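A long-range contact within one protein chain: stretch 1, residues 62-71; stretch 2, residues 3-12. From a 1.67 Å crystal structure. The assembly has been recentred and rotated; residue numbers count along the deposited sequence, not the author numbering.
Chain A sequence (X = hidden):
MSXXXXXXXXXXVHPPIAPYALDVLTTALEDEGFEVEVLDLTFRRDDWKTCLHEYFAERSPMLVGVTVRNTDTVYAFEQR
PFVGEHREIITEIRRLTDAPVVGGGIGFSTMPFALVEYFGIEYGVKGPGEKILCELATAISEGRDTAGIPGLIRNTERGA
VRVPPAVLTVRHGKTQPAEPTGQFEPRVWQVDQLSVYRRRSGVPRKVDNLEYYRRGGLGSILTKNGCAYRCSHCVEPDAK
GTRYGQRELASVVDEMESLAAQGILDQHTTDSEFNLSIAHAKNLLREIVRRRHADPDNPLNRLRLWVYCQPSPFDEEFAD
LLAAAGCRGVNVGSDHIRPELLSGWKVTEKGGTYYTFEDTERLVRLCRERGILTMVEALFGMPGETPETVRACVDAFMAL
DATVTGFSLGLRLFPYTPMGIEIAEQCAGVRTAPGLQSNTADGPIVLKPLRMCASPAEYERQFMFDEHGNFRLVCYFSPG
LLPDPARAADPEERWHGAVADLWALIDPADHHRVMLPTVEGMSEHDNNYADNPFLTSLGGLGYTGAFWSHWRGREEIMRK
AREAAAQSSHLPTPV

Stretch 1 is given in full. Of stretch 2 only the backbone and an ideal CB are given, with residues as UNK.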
# COMPACT_ATOMS: atom_id res chain seq x y z
N MET A 62 -18.36 -3.26 -21.87
CA MET A 62 -17.74 -2.38 -22.85
C MET A 62 -16.42 -1.79 -22.36
O MET A 62 -15.73 -1.14 -23.15
CB MET A 62 -18.70 -1.26 -23.27
CG MET A 62 -19.33 -0.49 -22.13
SD MET A 62 -18.32 0.90 -21.59
CE MET A 62 -19.25 1.44 -20.17
N LEU A 63 -16.06 -2.02 -21.10
CA LEU A 63 -14.81 -1.56 -20.53
C LEU A 63 -14.44 -2.52 -19.41
O LEU A 63 -15.31 -2.95 -18.64
CB LEU A 63 -14.94 -0.13 -19.99
CG LEU A 63 -13.76 0.50 -19.24
CD1 LEU A 63 -12.52 0.62 -20.15
CD2 LEU A 63 -14.16 1.87 -18.69
N VAL A 64 -13.15 -2.88 -19.33
CA VAL A 64 -12.65 -3.79 -18.30
C VAL A 64 -11.56 -3.06 -17.53
O VAL A 64 -10.55 -2.65 -18.10
CB VAL A 64 -12.11 -5.09 -18.91
CG1 VAL A 64 -11.53 -6.00 -17.83
CG2 VAL A 64 -13.20 -5.82 -19.71
N GLY A 65 -11.78 -2.88 -16.23
CA GLY A 65 -10.79 -2.29 -15.35
C GLY A 65 -10.13 -3.37 -14.51
O GLY A 65 -10.78 -4.30 -14.06
N VAL A 66 -8.82 -3.25 -14.33
CA VAL A 66 -8.06 -4.19 -13.52
C VAL A 66 -7.31 -3.40 -12.45
O VAL A 66 -6.52 -2.51 -12.77
CB VAL A 66 -7.08 -5.02 -14.36
CG1 VAL A 66 -6.37 -6.04 -13.48
CG2 VAL A 66 -7.81 -5.73 -15.51
N THR A 67 -7.55 -3.74 -11.18
CA THR A 67 -6.85 -3.06 -10.09
C THR A 67 -5.55 -3.80 -9.76
O THR A 67 -5.57 -5.01 -9.51
CB THR A 67 -7.75 -2.92 -8.85
OG1 THR A 67 -7.04 -2.26 -7.80
CG2 THR A 67 -8.25 -4.28 -8.36
N VAL A 68 -4.43 -3.09 -9.79
CA VAL A 68 -3.13 -3.67 -9.52
C VAL A 68 -2.62 -3.01 -8.25
O VAL A 68 -2.06 -1.90 -8.27
CB VAL A 68 -2.17 -3.50 -10.70
CG1 VAL A 68 -0.72 -3.86 -10.32
CG2 VAL A 68 -2.64 -4.39 -11.84
N ARG A 69 -2.86 -3.67 -7.12
CA ARG A 69 -2.57 -3.08 -5.81
C ARG A 69 -1.09 -3.17 -5.46
O ARG A 69 -0.52 -2.21 -4.93
CB ARG A 69 -3.41 -3.78 -4.74
CG ARG A 69 -3.31 -3.17 -3.35
CD ARG A 69 -3.94 -4.14 -2.36
NE ARG A 69 -4.18 -3.55 -1.04
CZ ARG A 69 -3.26 -3.44 -0.09
NH1 ARG A 69 -3.59 -2.89 1.07
NH2 ARG A 69 -2.03 -3.88 -0.29
N ASN A 70 -0.48 -4.33 -5.70
CA ASN A 70 0.91 -4.59 -5.32
C ASN A 70 1.71 -4.94 -6.57
O ASN A 70 1.27 -5.76 -7.38
CB ASN A 70 1.01 -5.73 -4.31
CG ASN A 70 -0.05 -5.65 -3.22
OD1 ASN A 70 -0.32 -4.59 -2.67
ND2 ASN A 70 -0.66 -6.79 -2.90
N THR A 71 2.87 -4.31 -6.73
CA THR A 71 3.78 -4.73 -7.80
C THR A 71 4.62 -5.93 -7.39
O THR A 71 4.94 -6.77 -8.24
CB THR A 71 4.71 -3.57 -8.18
OG1 THR A 71 5.42 -3.13 -7.01
CG2 THR A 71 3.91 -2.42 -8.75
N UNK A 3 -23.69 0.01 -21.17
CA UNK A 3 -23.25 0.77 -20.00
C UNK A 3 -22.61 -0.14 -18.95
O UNK A 3 -22.46 0.26 -17.79
CB UNK A 3 -24.43 1.53 -19.39
N UNK A 4 -22.20 -1.34 -19.35
CA UNK A 4 -21.65 -2.33 -18.44
C UNK A 4 -20.14 -2.20 -18.34
O UNK A 4 -19.43 -2.26 -19.35
CB UNK A 4 -22.03 -3.74 -18.89
N UNK A 5 -19.65 -2.03 -17.11
CA UNK A 5 -18.22 -1.99 -16.80
C UNK A 5 -17.89 -3.19 -15.92
O UNK A 5 -18.56 -3.42 -14.91
CB UNK A 5 -17.83 -0.68 -16.11
N UNK A 6 -16.87 -3.94 -16.31
CA UNK A 6 -16.34 -5.02 -15.48
C UNK A 6 -15.11 -4.52 -14.73
O UNK A 6 -14.24 -3.88 -15.33
CB UNK A 6 -16.00 -6.25 -16.33
N UNK A 7 -15.04 -4.82 -13.44
CA UNK A 7 -13.86 -4.55 -12.62
C UNK A 7 -13.32 -5.88 -12.11
O UNK A 7 -14.07 -6.67 -11.54
CB UNK A 7 -14.19 -3.61 -11.46
N UNK A 8 -12.03 -6.12 -12.32
CA UNK A 8 -11.39 -7.39 -11.99
C UNK A 8 -10.41 -7.17 -10.85
O UNK A 8 -9.56 -6.27 -10.92
CB UNK A 8 -10.68 -7.98 -13.21
N UNK A 9 -10.50 -8.01 -9.80
CA UNK A 9 -9.46 -8.05 -8.78
C UNK A 9 -8.53 -9.22 -9.05
O UNK A 9 -8.93 -10.37 -8.83
CB UNK A 9 -10.07 -8.16 -7.38
N UNK A 10 -7.30 -8.99 -9.49
CA UNK A 10 -6.36 -10.09 -9.73
C UNK A 10 -5.52 -10.47 -8.52
O UNK A 10 -4.68 -11.36 -8.63
CB UNK A 10 -5.43 -9.72 -10.88
N UNK A 11 -5.74 -9.82 -7.38
CA UNK A 11 -4.93 -10.05 -6.20
C UNK A 11 -5.08 -11.49 -5.73
O UNK A 11 -6.18 -11.92 -5.38
CB UNK A 11 -5.32 -9.08 -5.08
N UNK A 12 -3.99 -12.24 -5.73
CA UNK A 12 -4.02 -13.63 -5.27
C UNK A 12 -3.34 -13.81 -3.92
O UNK A 12 -3.12 -14.95 -3.50
CB UNK A 12 -3.35 -14.54 -6.30

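The central parts of the two stretches run as roughly parallel strands, their axes 4.7 Å apart at closest approach, and backbone hydrogen bonds from Met62 to Thr67 match them in register.

Position 3 points its CB away from stretch 1, with the nearest atom, Met62 CE, 5.2 Å from the ideal CB. Nothing there selects a side chain, and a long polar one could run outward. It is Arg3, whose guanidinium finds partners elsewhere in the structure.

At position 4 the CB lies sideways, and the backbone carries the contact: Met62 N donates to the O of this residue at 2.9 Å. Any extended-strand residue would serve; it is Leu4.

Position 5 sends its CB to the same face as Leu63, 4.8 Å from Met62 CE. A methyl group and a leucine side chain offer no polar partner, so a compact beta-branched or medium aliphatic residue suits. Val5 fits, its CG2 packing at 3.6 Å against Met62 CE, while its CG1 lies 4.5 Å from Leu63 CD2.

Position 6 is held through both its N and its O: the N donates to Leu63 O at 3.0 Å, and the O accepts from Gly65 N at 2.8 Å. The CB turns to the Val64 face, 4.4 Å from Val64 CG2, where valine, isoleucine or leucine could pack. Leu6 is found, with CD2 4.0 Å from Val64 CG1.

Position 7 faces the side on which Gly65 has no side chain. That vacancy invites a larger aliphatic group. Leu7, with chi1 m and chi2 t, swings its end toward the gap; a CB built on Gly65 would sit 3.0 Å from Leu7 CD2, a clash, so the glycine leaves the space that the leucine uses.

Position 8 returns to the valine face, its ideal CB 4.3 Å from Val66 CG2. A branched aliphatic residue suits. Val8 places CG2 4.1 Å from Val64 CG1, and its backbone N donates to Gly65 O at 2.8 Å, while its O accepts from Thr67 N at 3.2 Å.

Position 9 directs its CB away, leaving the choice wide. In Asn9 the end comes back, OD1 lying 3.7 Å from Thr67 CG2 and accepting a weak bond from the N of position 11 at 3.3 Å.

Position 10 points toward stretch 1, with Val66 CG1 4.6 Å from its ideal CB. Phi of -89° admits many residues, proline included, and the valine methyl favours an apolar one. Pro10 sets CG 3.8 Å from Val66 CG1 and brings CD to 2.9 Å from Thr67 O.

Position 11 also points toward stretch 1, but no atom there lies within 5.5 Å of its ideal CB. The Asn70 carboxamide and aliphatic part of Arg69 would suit a medium polar side chain, without excluding aliphatic ones. It is Asn11: one water donates to its OD1 at 2.7 Å and accepts from Asn70 ND2 at 3.1 Å.

Position 12 is out of reach; it is Lys12.

Stretch 2, residues 3-12: RLVLLVNPNK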
# COMPACT_ATOMS: atom_id res chain seq x y z
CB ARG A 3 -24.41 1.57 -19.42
CG ARG A 3 -24.94 2.64 -20.38
CD ARG A 3 -25.95 3.58 -19.74
NE ARG A 3 -25.34 4.51 -18.79
CZ ARG A 3 -24.74 5.65 -19.13
NH1 ARG A 3 -24.66 6.00 -20.41
NH2 ARG A 3 -24.22 6.44 -18.20
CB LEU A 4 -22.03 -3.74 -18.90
CG LEU A 4 -21.40 -4.89 -18.12
CD1 LEU A 4 -21.82 -4.84 -16.65
CD2 LEU A 4 -21.78 -6.23 -18.75
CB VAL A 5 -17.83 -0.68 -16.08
CG1 VAL A 5 -16.35 -0.70 -15.74
CG2 VAL A 5 -18.17 0.55 -16.90
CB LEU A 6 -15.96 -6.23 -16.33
CG LEU A 6 -15.12 -7.27 -15.59
CD1 LEU A 6 -15.92 -7.95 -14.46
CD2 LEU A 6 -14.56 -8.28 -16.59
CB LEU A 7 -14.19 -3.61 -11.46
CG LEU A 7 -14.78 -2.25 -11.84
CD1 LEU A 7 -15.25 -1.49 -10.61
CD2 LEU A 7 -13.72 -1.43 -12.61
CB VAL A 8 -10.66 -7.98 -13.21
CG1 VAL A 8 -9.94 -9.26 -12.83
CG2 VAL A 8 -11.63 -8.21 -14.36
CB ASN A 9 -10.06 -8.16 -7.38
CG ASN A 9 -8.98 -8.10 -6.32
OD1 ASN A 9 -7.95 -7.46 -6.52
ND2 ASN A 9 -9.20 -8.79 -5.20
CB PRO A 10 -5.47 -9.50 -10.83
CG PRO A 10 -5.34 -8.08 -10.42
CD PRO A 10 -6.71 -7.69 -9.86
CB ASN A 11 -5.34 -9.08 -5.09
CG ASN A 11 -4.29 -8.96 -4.00
OD1 ASN A 11 -3.41 -9.82 -3.86
ND2 ASN A 11 -4.38 -7.90 -3.22
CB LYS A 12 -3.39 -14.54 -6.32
CG LYS A 12 -4.18 -14.59 -7.63
CD LYS A 12 -3.68 -15.68 -8.56
CE LYS A 12 -2.23 -15.45 -8.97
NZ LYS A 12 -1.83 -16.41 -10.04
O HOH W 1 -1.15 -8.92 -5.14
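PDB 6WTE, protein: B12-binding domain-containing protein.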